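Local coordinates for protein Pcza361.24 (Amycolatopsis orientalis, PDB 3G2M) that probably transfers a methyl group from S-adenosyl-L-methionine to a nitrogen of glycopeptides in the biosynthesis of glycopeptide antibiotics, at residues A[73-78]-A[98-103]; A[122-125]-A[131-134]; A[167-172]-A[250-255]; A[195-200]-A[279-284]; A[232-235]-A[241-244]. All blocks are in the same frame, centred on the assembly; numbering follows the deposited sequence.

Contact 1 (A[73-78]-A[98-103])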
# COMPACT_ATOMS: atom_id res chain seq x y z
N ARG A 73 22.25 -16.17 5.05
CA ARG A 73 23.13 -16.77 4.06
C ARG A 73 23.05 -16.03 2.72
O ARG A 73 24.09 -15.78 2.09
CB ARG A 73 22.74 -18.24 3.87
CG ARG A 73 23.81 -19.14 3.25
CD ARG A 73 23.33 -20.58 3.25
NE ARG A 73 22.14 -20.76 2.42
CZ ARG A 73 21.16 -21.63 2.67
NH1 ARG A 73 21.19 -22.41 3.74
NH2 ARG A 73 20.12 -21.70 1.84
N GLU A 74 21.84 -15.69 2.28
CA GLU A 74 21.68 -14.96 1.02
C GLU A 74 22.28 -13.57 1.08
O GLU A 74 22.90 -13.12 0.11
CB GLU A 74 20.21 -14.89 0.57
CG GLU A 74 19.74 -16.13 -0.18
CD GLU A 74 20.46 -16.38 -1.51
OE1 GLU A 74 20.83 -15.42 -2.22
OE2 GLU A 74 20.63 -17.56 -1.85
N PHE A 75 22.11 -12.90 2.22
CA PHE A 75 22.73 -11.60 2.44
C PHE A 75 24.25 -11.72 2.32
O PHE A 75 24.88 -10.95 1.60
CB PHE A 75 22.32 -11.01 3.79
CG PHE A 75 20.99 -10.30 3.77
CD1 PHE A 75 20.84 -9.08 3.11
CD2 PHE A 75 19.89 -10.84 4.42
CE1 PHE A 75 19.61 -8.42 3.09
CE2 PHE A 75 18.65 -10.17 4.41
CZ PHE A 75 18.52 -8.96 3.75
N ALA A 76 24.83 -12.71 3.00
CA ALA A 76 26.27 -12.97 2.94
C ALA A 76 26.76 -13.27 1.52
O ALA A 76 27.78 -12.74 1.09
CB ALA A 76 26.65 -14.10 3.89
N THR A 77 26.02 -14.12 0.81
CA THR A 77 26.34 -14.49 -0.57
C THR A 77 26.38 -13.28 -1.51
O THR A 77 27.29 -13.16 -2.33
CB THR A 77 25.33 -15.54 -1.11
OG1 THR A 77 25.41 -16.73 -0.32
CG2 THR A 77 25.61 -15.89 -2.57
N ARG A 78 25.40 -12.40 -1.37
CA ARG A 78 25.24 -11.26 -2.27
C ARG A 78 26.15 -10.08 -1.94
O ARG A 78 26.43 -9.25 -2.81
CB ARG A 78 23.77 -10.81 -2.32
CG ARG A 78 22.81 -11.86 -2.89
CD ARG A 78 23.10 -12.16 -4.35
NE ARG A 78 22.90 -13.57 -4.66
CZ ARG A 78 23.34 -14.17 -5.76
NH1 ARG A 78 24.02 -13.49 -6.68
NH2 ARG A 78 23.11 -15.46 -5.95
N PHE A 98 22.86 -12.44 14.82
CA PHE A 98 23.73 -13.49 15.36
C PHE A 98 24.34 -14.37 14.25
O PHE A 98 25.54 -14.63 14.28
CB PHE A 98 23.01 -14.30 16.45
CG PHE A 98 22.82 -13.54 17.73
CD1 PHE A 98 23.84 -13.49 18.69
CD2 PHE A 98 21.64 -12.84 17.98
CE1 PHE A 98 23.68 -12.78 19.87
CE2 PHE A 98 21.47 -12.12 19.16
CZ PHE A 98 22.49 -12.09 20.11
N PRO A 99 23.52 -14.82 13.27
CA PRO A 99 24.12 -15.38 12.05
C PRO A 99 25.18 -14.48 11.39
O PRO A 99 26.20 -14.99 10.94
CB PRO A 99 22.91 -15.56 11.13
CG PRO A 99 21.79 -15.81 12.06
CD PRO A 99 22.05 -14.95 13.26
N PHE A 100 24.93 -13.17 11.32
CA PHE A 100 25.91 -12.23 10.75
C PHE A 100 27.21 -12.18 11.55
O PHE A 100 28.30 -12.17 10.98
CB PHE A 100 25.33 -10.81 10.64
CG PHE A 100 24.29 -10.64 9.56
CD1 PHE A 100 24.28 -11.46 8.43
CD2 PHE A 100 23.32 -9.64 9.67
CE1 PHE A 100 23.31 -11.29 7.43
CE2 PHE A 100 22.35 -9.45 8.68
CZ PHE A 100 22.34 -10.28 7.56
N LEU A 101 27.09 -12.14 12.88
CA LEU A 101 28.25 -12.14 13.76
C LEU A 101 29.03 -13.45 13.66
O LEU A 101 30.25 -13.46 13.81
CB LEU A 101 27.83 -11.89 15.21
CG LEU A 101 27.19 -10.53 15.54
CD1 LEU A 101 26.45 -10.59 16.86
CD2 LEU A 101 28.23 -9.42 15.54
N ASP A 102 28.31 -14.54 13.38
CA ASP A 102 28.89 -15.87 13.15
C ASP A 102 29.73 -15.95 11.88
O ASP A 102 30.52 -16.89 11.71
CB ASP A 102 27.78 -16.92 13.10
CG ASP A 102 27.28 -17.32 14.48
OD1 ASP A 102 27.87 -16.87 15.49
OD2 ASP A 102 26.30 -18.09 14.55
N LEU A 103 29.55 -14.98 10.99
CA LEU A 103 30.34 -14.90 9.76
C LEU A 103 31.57 -14.00 9.93
O LEU A 103 32.34 -13.81 8.99
CB LEU A 103 29.46 -14.41 8.61
CG LEU A 103 28.22 -15.26 8.28
CD1 LEU A 103 27.24 -14.46 7.45
CD2 LEU A 103 28.59 -16.56 7.57
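F75 and F100 form the close-packed half of this contact between helices 69-79 and 97-101. The end of the F100 ring is pushed against the root of F75: CE1 and CZ of F100 both lie 3.8 Å from CB of F75, which sits near the plane of the F100 ring, at its edge. CZ of F100 then runs on to the neighbouring ring, 4.0 Å from CD2 of F75. In F100, CG is anti to the carbonyl carbon (chi1 -72°), and the ring tip comes closer to helix 69-79 than the start of its side chain would suggest. Both phenylalanines are buried. The other half is thinner and faces solvent, where the exposed L103, just past helix 97-101, reaches back so that its CD1 touches CB of A76 at 3.6 Å. Here a single methyl-to-methyl touch closes the gap, and the contact as a whole is purely apolar. W105 stacks on the F100 ring, while A72, one turn before A76, touches F100 and P99. F75 also packs on L187 and S189 of strand 184-191 and L286 of strand 284-290, so helix 69-79 packs on both the central sheet and helix 97-101.

Contact 2 (A[122-125]-A[131-134])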
# COMPACT_ATOMS: atom_id res chain seq x y z
N LYS A 122 20.48 -8.99 26.61
CA LYS A 122 20.45 -10.21 27.41
C LYS A 122 21.03 -11.39 26.63
O LYS A 122 21.81 -12.17 27.18
CB LYS A 122 19.01 -10.51 27.83
CG LYS A 122 18.86 -11.31 29.10
CD LYS A 122 17.40 -11.36 29.52
CE LYS A 122 17.23 -12.09 30.84
NZ LYS A 122 15.84 -11.92 31.38
N ARG A 123 20.66 -11.49 25.36
CA ARG A 123 21.20 -12.51 24.45
C ARG A 123 22.68 -12.28 24.16
O ARG A 123 23.45 -13.23 24.07
CB ARG A 123 20.41 -12.52 23.13
CG ARG A 123 19.17 -13.39 23.14
CD ARG A 123 18.58 -13.54 21.73
N LEU A 124 23.06 -11.02 24.01
CA LEU A 124 24.44 -10.63 23.73
C LEU A 124 25.37 -10.89 24.93
O LEU A 124 26.57 -11.11 24.75
CB LEU A 124 24.50 -9.16 23.29
CG LEU A 124 25.55 -8.67 22.28
CD1 LEU A 124 25.60 -9.54 21.02
CD2 LEU A 124 25.27 -7.22 21.91
N ALA A 125 24.80 -10.85 26.13
CA ALA A 125 25.54 -11.11 27.36
C ALA A 125 25.84 -12.60 27.57
O ALA A 125 26.75 -12.97 28.32
CB ALA A 125 24.79 -10.54 28.56
N VAL A 131 32.12 -12.53 19.98
CA VAL A 131 30.86 -12.21 19.32
C VAL A 131 30.32 -10.88 19.83
O VAL A 131 30.05 -9.97 19.04
CB VAL A 131 29.81 -13.35 19.52
CG1 VAL A 131 28.45 -12.95 18.98
CG2 VAL A 131 30.29 -14.64 18.87
N ARG A 132 30.20 -10.77 21.15
CA ARG A 132 29.69 -9.57 21.82
C ARG A 132 30.47 -8.30 21.46
O ARG A 132 29.86 -7.25 21.21
CB ARG A 132 29.66 -9.78 23.34
CG ARG A 132 29.33 -8.54 24.17
CD ARG A 132 29.06 -8.87 25.64
NE ARG A 132 30.17 -9.58 26.27
CZ ARG A 132 30.18 -10.88 26.54
NH1 ARG A 132 29.13 -11.64 26.24
NH2 ARG A 132 31.24 -11.43 27.12
N ASP A 133 31.80 -8.40 21.39
CA ASP A 133 32.67 -7.26 21.08
C ASP A 133 32.51 -6.72 19.64
O ASP A 133 32.90 -5.59 19.36
CB ASP A 133 34.14 -7.61 21.35
CG ASP A 133 34.43 -7.85 22.83
OD1 ASP A 133 33.64 -7.42 23.70
OD2 ASP A 133 35.47 -8.49 23.12
N ARG A 134 31.95 -7.54 18.76
CA ARG A 134 31.76 -7.16 17.35
C ARG A 134 30.36 -6.59 17.04
O ARG A 134 30.11 -6.10 15.94
CB ARG A 134 32.09 -8.33 16.42
CG ARG A 134 33.59 -8.58 16.27
CD ARG A 134 33.90 -9.64 15.24
NE ARG A 134 33.67 -10.99 15.74
CZ ARG A 134 32.61 -11.75 15.44
NH1 ARG A 134 31.66 -11.30 14.63
NH2 ARG A 134 32.51 -12.97 15.96
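The guanidinium of R132 meets the end of helix 114-125 with its edge, the carbonyl oxygen of L124 lying only 4° out of the guanidinium plane. NH1 of R132 donates to O of L124 over 3.0 Å, with an N-H...O angle of 159°, and it arrives in the carbonyl plane on a lone pair. The carbonyl of A125 is also near, its O 3.4 Å from the same NH1, but the angle is too poor for a bond; a weak one runs instead from NH1 to O of A127 in the connecting loop. A bend at chi3 (56°) turns NH1 of R132 back to the L124 carbonyl. Earlier in the same side chain, CD of R132 passes 3.5 Å from O of L124, and CB lies 3.6 Å from it. Apolar contact is lighter: CD1 of L124 comes within 4.2 Å of CA of R132, and the buried L124 side chain also packs on F98, C135 and L137. One NH1 thus serves the L124 carbonyl, near the C-terminal end of helix 114-125, and, weakly, that of A127. It closes the short helical connection between helix 114-125 and strand 135-139, an alpha-to-beta link of the Rossmann-like methyltransferase fold.

Contact 3 (A[167-172]-A[250-255])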
# COMPACT_ATOMS: atom_id res chain seq x y z
N ALA A 167 5.48 7.02 2.77
CA ALA A 167 6.26 8.19 3.21
C ALA A 167 7.45 7.79 4.08
O ALA A 167 8.55 8.33 3.94
CB ALA A 167 5.35 9.19 3.95
N ASP A 168 7.23 6.81 4.95
CA ASP A 168 8.30 6.31 5.82
C ASP A 168 9.37 5.51 5.06
O ASP A 168 10.56 5.56 5.41
CB ASP A 168 7.72 5.49 6.98
CG ASP A 168 7.11 6.38 8.06
OD1 ASP A 168 7.37 7.60 8.09
OD2 ASP A 168 6.36 5.84 8.91
N ARG A 169 8.96 4.78 4.03
CA ARG A 169 9.94 4.14 3.14
C ARG A 169 10.83 5.19 2.45
O ARG A 169 12.03 4.97 2.30
CB ARG A 169 9.25 3.24 2.10
CG ARG A 169 8.53 2.04 2.76
CD ARG A 169 8.14 0.93 1.76
NE ARG A 169 7.25 1.38 0.68
CZ ARG A 169 5.92 1.44 0.76
NH1 ARG A 169 5.29 1.13 1.89
NH2 ARG A 169 5.22 1.85 -0.30
N ARG A 170 10.24 6.30 2.03
CA ARG A 170 11.01 7.44 1.50
C ARG A 170 12.08 7.91 2.50
O ARG A 170 13.21 8.17 2.12
CB ARG A 170 10.09 8.61 1.14
CG ARG A 170 9.44 8.52 -0.24
CD ARG A 170 8.72 9.82 -0.62
NE ARG A 170 7.27 9.63 -0.76
CZ ARG A 170 6.34 10.26 -0.05
NH1 ARG A 170 6.66 11.15 0.88
NH2 ARG A 170 5.06 9.99 -0.29
N GLY A 171 11.70 8.02 3.77
CA GLY A 171 12.64 8.39 4.84
C GLY A 171 13.73 7.35 5.02
O GLY A 171 14.89 7.70 5.26
N LEU A 172 13.36 6.07 4.93
CA LEU A 172 14.33 4.97 4.94
C LEU A 172 15.37 5.11 3.82
O LEU A 172 16.57 5.06 4.07
CB LEU A 172 13.62 3.61 4.81
CG LEU A 172 14.43 2.36 4.44
CD1 LEU A 172 15.40 1.97 5.56
CD2 LEU A 172 13.50 1.19 4.12
N ARG A 250 1.01 -5.54 5.59
CA ARG A 250 1.41 -5.07 4.28
C ARG A 250 2.33 -6.09 3.62
O ARG A 250 3.22 -6.64 4.27
CB ARG A 250 2.16 -3.74 4.42
CG ARG A 250 2.74 -3.17 3.13
CD ARG A 250 3.49 -1.87 3.40
NE ARG A 250 2.60 -0.78 3.80
CZ ARG A 250 2.40 -0.38 5.06
NH1 ARG A 250 3.01 -0.97 6.07
NH2 ARG A 250 1.57 0.63 5.29
N LEU A 251 2.09 -6.34 2.33
CA LEU A 251 3.03 -7.11 1.53
C LEU A 251 3.28 -6.41 0.21
O LEU A 251 2.42 -6.41 -0.68
CB LEU A 251 2.55 -8.56 1.31
CG LEU A 251 3.57 -9.52 0.67
CD1 LEU A 251 4.79 -9.72 1.57
CD2 LEU A 251 2.95 -10.86 0.35
N LEU A 252 4.45 -5.79 0.10
CA LEU A 252 4.82 -5.10 -1.12
C LEU A 252 5.40 -6.08 -2.13
O LEU A 252 6.12 -7.03 -1.76
CB LEU A 252 5.84 -3.99 -0.81
CG LEU A 252 5.39 -2.83 0.09
CD1 LEU A 252 6.59 -2.23 0.83
CD2 LEU A 252 4.66 -1.78 -0.73
N ALA A 253 5.07 -5.86 -3.39
CA ALA A 253 5.72 -6.58 -4.48
C ALA A 253 7.18 -6.13 -4.54
O ALA A 253 7.45 -4.94 -4.45
CB ALA A 253 5.00 -6.28 -5.81
N PRO A 254 8.14 -7.08 -4.66
CA PRO A 254 9.55 -6.69 -4.81
C PRO A 254 9.79 -5.65 -5.91
O PRO A 254 10.59 -4.73 -5.71
CB PRO A 254 10.25 -8.02 -5.15
CG PRO A 254 9.39 -9.05 -4.45
CD PRO A 254 7.98 -8.55 -4.62
N ASP A 255 9.10 -5.77 -7.04
CA ASP A 255 9.26 -4.82 -8.15
C ASP A 255 8.80 -3.40 -7.78
O ASP A 255 9.33 -2.42 -8.31
CB ASP A 255 8.55 -5.31 -9.42
CG ASP A 255 9.27 -6.49 -10.09
OD1 ASP A 255 10.48 -6.68 -9.86
OD2 ASP A 255 8.61 -7.23 -10.86
O HOH W 1 2.45 1.26 1.67
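R169 is the residue of 167-172 that reaches across to R250 and L252 of strand 244-252. Its side chain leaves the helix toward the strand and bends at chi3 (-58°), which lays the guanidinium against the two methyls of L252. CD1 of L252 sits over one face of that group, 3.4 Å above its plane and offset toward the rim, and is 3.6 Å from CD of R169. CD2 of L252 covers the far end, 3.7 Å from NH2 of R169. NH1 of R169 comes up beside R250, 3.8 Å from its CD and equally far from its NE, with the two guanidinium planes turned 50° apart. A water between them accepts from NH1 of R169 at 2.9 Å and from NE of R250 at 3.0 Å, and probably softens this meeting of like charges. The charges have partners of their own as well: R169 makes a salt bridge to E260 and donates to O of L164, while R250 donates to O of N162. Later in the helix, L172 turns to I161, which R169 touches too. Helix 166-179 is thereby joined, through the 158-165 region, to the last residues of strand 244-252, beside strand 219-234 and just ahead of helix 254-263.

Contact 4 (A[195-200]-A[279-284])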
# COMPACT_ATOMS: atom_id res chain seq x y z
N ALA A 195 1.21 -13.67 -6.81
CA ALA A 195 0.82 -12.59 -7.73
C ALA A 195 2.00 -11.72 -8.13
O ALA A 195 2.07 -11.27 -9.27
CB ALA A 195 -0.30 -11.74 -7.13
N ALA A 196 2.91 -11.48 -7.19
CA ALA A 196 4.11 -10.70 -7.46
C ALA A 196 5.10 -11.46 -8.33
O ALA A 196 5.82 -10.87 -9.13
CB ALA A 196 4.77 -10.27 -6.16
N GLU A 197 5.13 -12.78 -8.17
CA GLU A 197 6.04 -13.63 -8.93
C GLU A 197 5.59 -13.83 -10.39
O GLU A 197 6.43 -13.87 -11.29
CB GLU A 197 6.20 -14.98 -8.23
CG GLU A 197 7.10 -15.97 -8.96
CD GLU A 197 7.13 -17.33 -8.31
OE1 GLU A 197 8.10 -18.08 -8.57
OE2 GLU A 197 6.20 -17.65 -7.53
N SER A 198 4.28 -13.93 -10.60
CA SER A 198 3.71 -14.19 -11.93
C SER A 198 3.89 -13.03 -12.91
O SER A 198 3.85 -11.87 -12.52
CB SER A 198 2.22 -14.52 -11.81
OG SER A 198 2.02 -15.69 -11.05
N GLU A 199 4.09 -13.37 -14.18
CA GLU A 199 4.07 -12.37 -15.25
C GLU A 199 2.66 -11.84 -15.43
O GLU A 199 1.72 -12.62 -15.60
CB GLU A 199 4.60 -12.96 -16.57
CG GLU A 199 6.11 -12.84 -16.75
CD GLU A 199 6.56 -11.41 -17.01
OE1 GLU A 199 6.02 -10.75 -17.92
OE2 GLU A 199 7.48 -10.94 -16.29
N PRO A 200 2.49 -10.51 -15.35
CA PRO A 200 1.17 -9.88 -15.52
C PRO A 200 0.53 -10.20 -16.87
O PRO A 200 1.23 -10.26 -17.89
CB PRO A 200 1.47 -8.38 -15.42
CG PRO A 200 2.94 -8.25 -15.57
CD PRO A 200 3.53 -9.51 -15.07
N ALA A 279 14.63 -24.22 0.80
CA ALA A 279 14.04 -25.27 -0.02
C ALA A 279 12.60 -24.89 -0.38
O ALA A 279 11.96 -24.13 0.35
CB ALA A 279 14.08 -26.61 0.72
N GLY A 280 12.11 -25.44 -1.48
CA GLY A 280 10.75 -25.18 -1.94
C GLY A 280 10.69 -24.01 -2.91
O GLY A 280 11.70 -23.66 -3.53
N ARG A 281 9.51 -23.42 -3.04
CA ARG A 281 9.31 -22.27 -3.92
C ARG A 281 10.16 -21.09 -3.47
O ARG A 281 10.25 -20.79 -2.28
CB ARG A 281 7.83 -21.86 -3.98
CG ARG A 281 7.54 -20.70 -4.95
CD ARG A 281 6.11 -20.18 -4.86
NE ARG A 281 5.90 -19.32 -3.70
CZ ARG A 281 5.82 -17.98 -3.74
NH1 ARG A 281 5.93 -17.32 -4.88
NH2 ARG A 281 5.62 -17.31 -2.61
N LYS A 282 10.79 -20.43 -4.43
CA LYS A 282 11.47 -19.17 -4.18
C LYS A 282 10.40 -18.13 -3.81
O LYS A 282 9.54 -17.80 -4.63
CB LYS A 282 12.30 -18.75 -5.39
CG LYS A 282 13.49 -19.68 -5.66
CD LYS A 282 14.30 -19.25 -6.88
CE LYS A 282 15.71 -19.82 -6.85
NZ LYS A 282 15.76 -21.28 -7.13
N ASP A 283 10.43 -17.68 -2.56
CA ASP A 283 9.38 -16.81 -2.02
C ASP A 283 9.92 -15.47 -1.51
O ASP A 283 9.26 -14.78 -0.74
CB ASP A 283 8.62 -17.54 -0.91
CG ASP A 283 9.51 -17.93 0.27
OD1 ASP A 283 10.74 -17.79 0.17
OD2 ASP A 283 8.96 -18.37 1.30
N MSE A 284 11.12 -15.12 -1.96
CA MSE A 284 11.81 -13.93 -1.51
C MSE A 284 12.80 -13.48 -2.56
O MSE A 284 13.29 -14.28 -3.35
CB MSE A 284 12.55 -14.25 -0.21
CG MSE A 284 12.89 -13.05 0.63
SE MSE A 284 13.19 -13.67 2.45
CE MSE A 284 11.33 -13.71 3.05
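E197 and R281 meet in a salt bridge at the surface. From CB, 4.1 Å from NH1 of R281, the glutamate runs out straight: CG lies anti to the backbone N, and the chain stays extended through CD, which is 3.6 Å from the same NH1. At the tip OE2 takes the bond, NH1 of R281 donating to it over 2.7 Å at an N-H...O angle of 144°. The two groups do not meet in a flat, two-pronged pair. OE2 lies within 2° of the guanidinium plane, at its edge, but the arginine comes to the carboxylate from above, 49° out of the carboxylate plane. A bend at chi3 of R281 turns the guanidinium back over its own loop, where CA of D283 lies over one face, and NH2 donates to O of M192. Far from the cofactor site, this is a surface salt bridge between the end of the one-turn helix 194-197 and the loop joining two antiparallel strands of the methyltransferase sheet, 267-274, outermost in it, and 284-290 beside it.

Contact 5 (A[232-235]-A[241-244])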
# COMPACT_ATOMS: atom_id res chain seq x y z
N ILE A 232 -4.75 -18.70 11.92
CA ILE A 232 -4.15 -19.88 12.54
C ILE A 232 -5.05 -20.43 13.65
O ILE A 232 -5.58 -19.68 14.47
CB ILE A 232 -2.74 -19.59 13.13
CG1 ILE A 232 -1.88 -18.80 12.14
CG2 ILE A 232 -2.05 -20.90 13.54
CD1 ILE A 232 -0.62 -18.20 12.74
N HIS A 233 -5.22 -21.75 13.65
CA HIS A 233 -6.01 -22.43 14.66
C HIS A 233 -5.44 -23.84 14.86
O HIS A 233 -4.76 -24.36 13.98
CB HIS A 233 -7.47 -22.52 14.22
CG HIS A 233 -7.68 -23.33 12.98
ND1 HIS A 233 -7.87 -24.70 13.01
CD2 HIS A 233 -7.73 -22.97 11.68
CE1 HIS A 233 -8.03 -25.14 11.78
NE2 HIS A 233 -7.94 -24.12 10.95
N PRO A 234 -5.70 -24.45 16.04
CA PRO A 234 -5.24 -25.83 16.24
C PRO A 234 -5.97 -26.82 15.33
O PRO A 234 -7.15 -26.63 15.02
CB PRO A 234 -5.57 -26.10 17.71
CG PRO A 234 -6.63 -25.12 18.06
CD PRO A 234 -6.39 -23.91 17.22
N ALA A 235 -5.26 -27.86 14.90
CA ALA A 235 -5.81 -28.85 13.97
C ALA A 235 -6.87 -29.75 14.60
O ALA A 235 -7.70 -30.32 13.88
CB ALA A 235 -4.68 -29.70 13.37
N PRO A 241 -9.54 -24.24 25.51
CA PRO A 241 -10.09 -23.22 24.61
C PRO A 241 -9.57 -23.34 23.17
O PRO A 241 -8.43 -23.75 22.95
CB PRO A 241 -9.61 -21.90 25.23
CG PRO A 241 -8.39 -22.26 26.00
CD PRO A 241 -8.61 -23.66 26.50
N PHE A 242 -10.43 -23.00 22.21
CA PHE A 242 -10.07 -23.03 20.80
C PHE A 242 -9.73 -21.61 20.35
O PHE A 242 -10.62 -20.81 20.06
CB PHE A 242 -11.22 -23.61 19.98
CG PHE A 242 -10.85 -23.94 18.56
CD1 PHE A 242 -10.25 -25.16 18.25
CD2 PHE A 242 -11.11 -23.05 17.53
CE1 PHE A 242 -9.91 -25.48 16.93
CE2 PHE A 242 -10.77 -23.35 16.21
CZ PHE A 242 -10.17 -24.57 15.91
N VAL A 243 -8.43 -21.29 20.31
CA VAL A 243 -7.99 -19.94 19.95
C VAL A 243 -7.69 -19.81 18.46
O VAL A 243 -6.86 -20.54 17.90
CB VAL A 243 -6.79 -19.43 20.81
CG1 VAL A 243 -7.14 -19.48 22.30
CG2 VAL A 243 -5.51 -20.21 20.52
N VAL A 244 -8.39 -18.89 17.81
CA VAL A 244 -8.18 -18.60 16.40
C VAL A 244 -7.41 -17.28 16.30
O VAL A 244 -7.90 -16.23 16.74
CB VAL A 244 -9.51 -18.53 15.62
CG1 VAL A 244 -9.26 -18.37 14.12
CG2 VAL A 244 -10.35 -19.77 15.88
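P234 and F242 pack face-on near the turn of a beta-hairpin, where strand 219-234 ends and the chain returns toward strand 244-252. F242 places CG anti to its backbone N, which swings the ring in beneath the proline. CD of P234 stands over one face of that ring, 4.1 Å from its centroid and 21° off the normal, a CH-pi contact. The neighbouring CG of P234 slides to the rim and is 3.5 Å from CE1 of F242. H233 takes the less common chi1 of 64°, with CG between the backbone N and the carbonyl carbon, and its side chain runs alongside that of F242, pointing the same way. The two rings are oblique, with centroids 5.8 Å apart and planes inclined at 34°. With this chi1, ND1 of H233 donates to O of P234 over 2.9 Å, and the bond probably restrains the imidazole's rotation although the donor stands well above the carbonyl plane. Helix 32-40 lends L37 to H233, F242 and V244 alike. Residues 232-234 also pair antiparallel with a strand of the second subunit, so the sheet continues across the dimer interface, and the H233 ring meets that of H218 of that subunit. Beyond the aromatic cluster the two backbones approach through carbon: CA of V244 points its hydrogen at O of I232. V243 O, by contrast, is buried without a polar partner, CD of P234 lying 3.5 Å from it.

How the contacts relate
Contacts 1 and 2 come first in the chain and belong to the Rossmann-like part; their centres are 16 Å apart and they touch, with F98 packing on R123 and L124 and R134 reaching the L101 carbonyl. Contacts 3 and 4 alternate along the chain, their centres 18 Å apart, and meet where A196 packs on A253 and P254, so helix 194-197, which follows strand 184-191, packs on the start of helix 254-263 after strand 244-252. Contact 5 is nested within the loops closed by both. It lies at the far end of the long strands 219-234 and 244-252, about 32 Å from contact 3 between centres. Contacts 3 and 5 both touch the second subunit and reach the same three-stranded sheet, which runs on across the interface at contact 5.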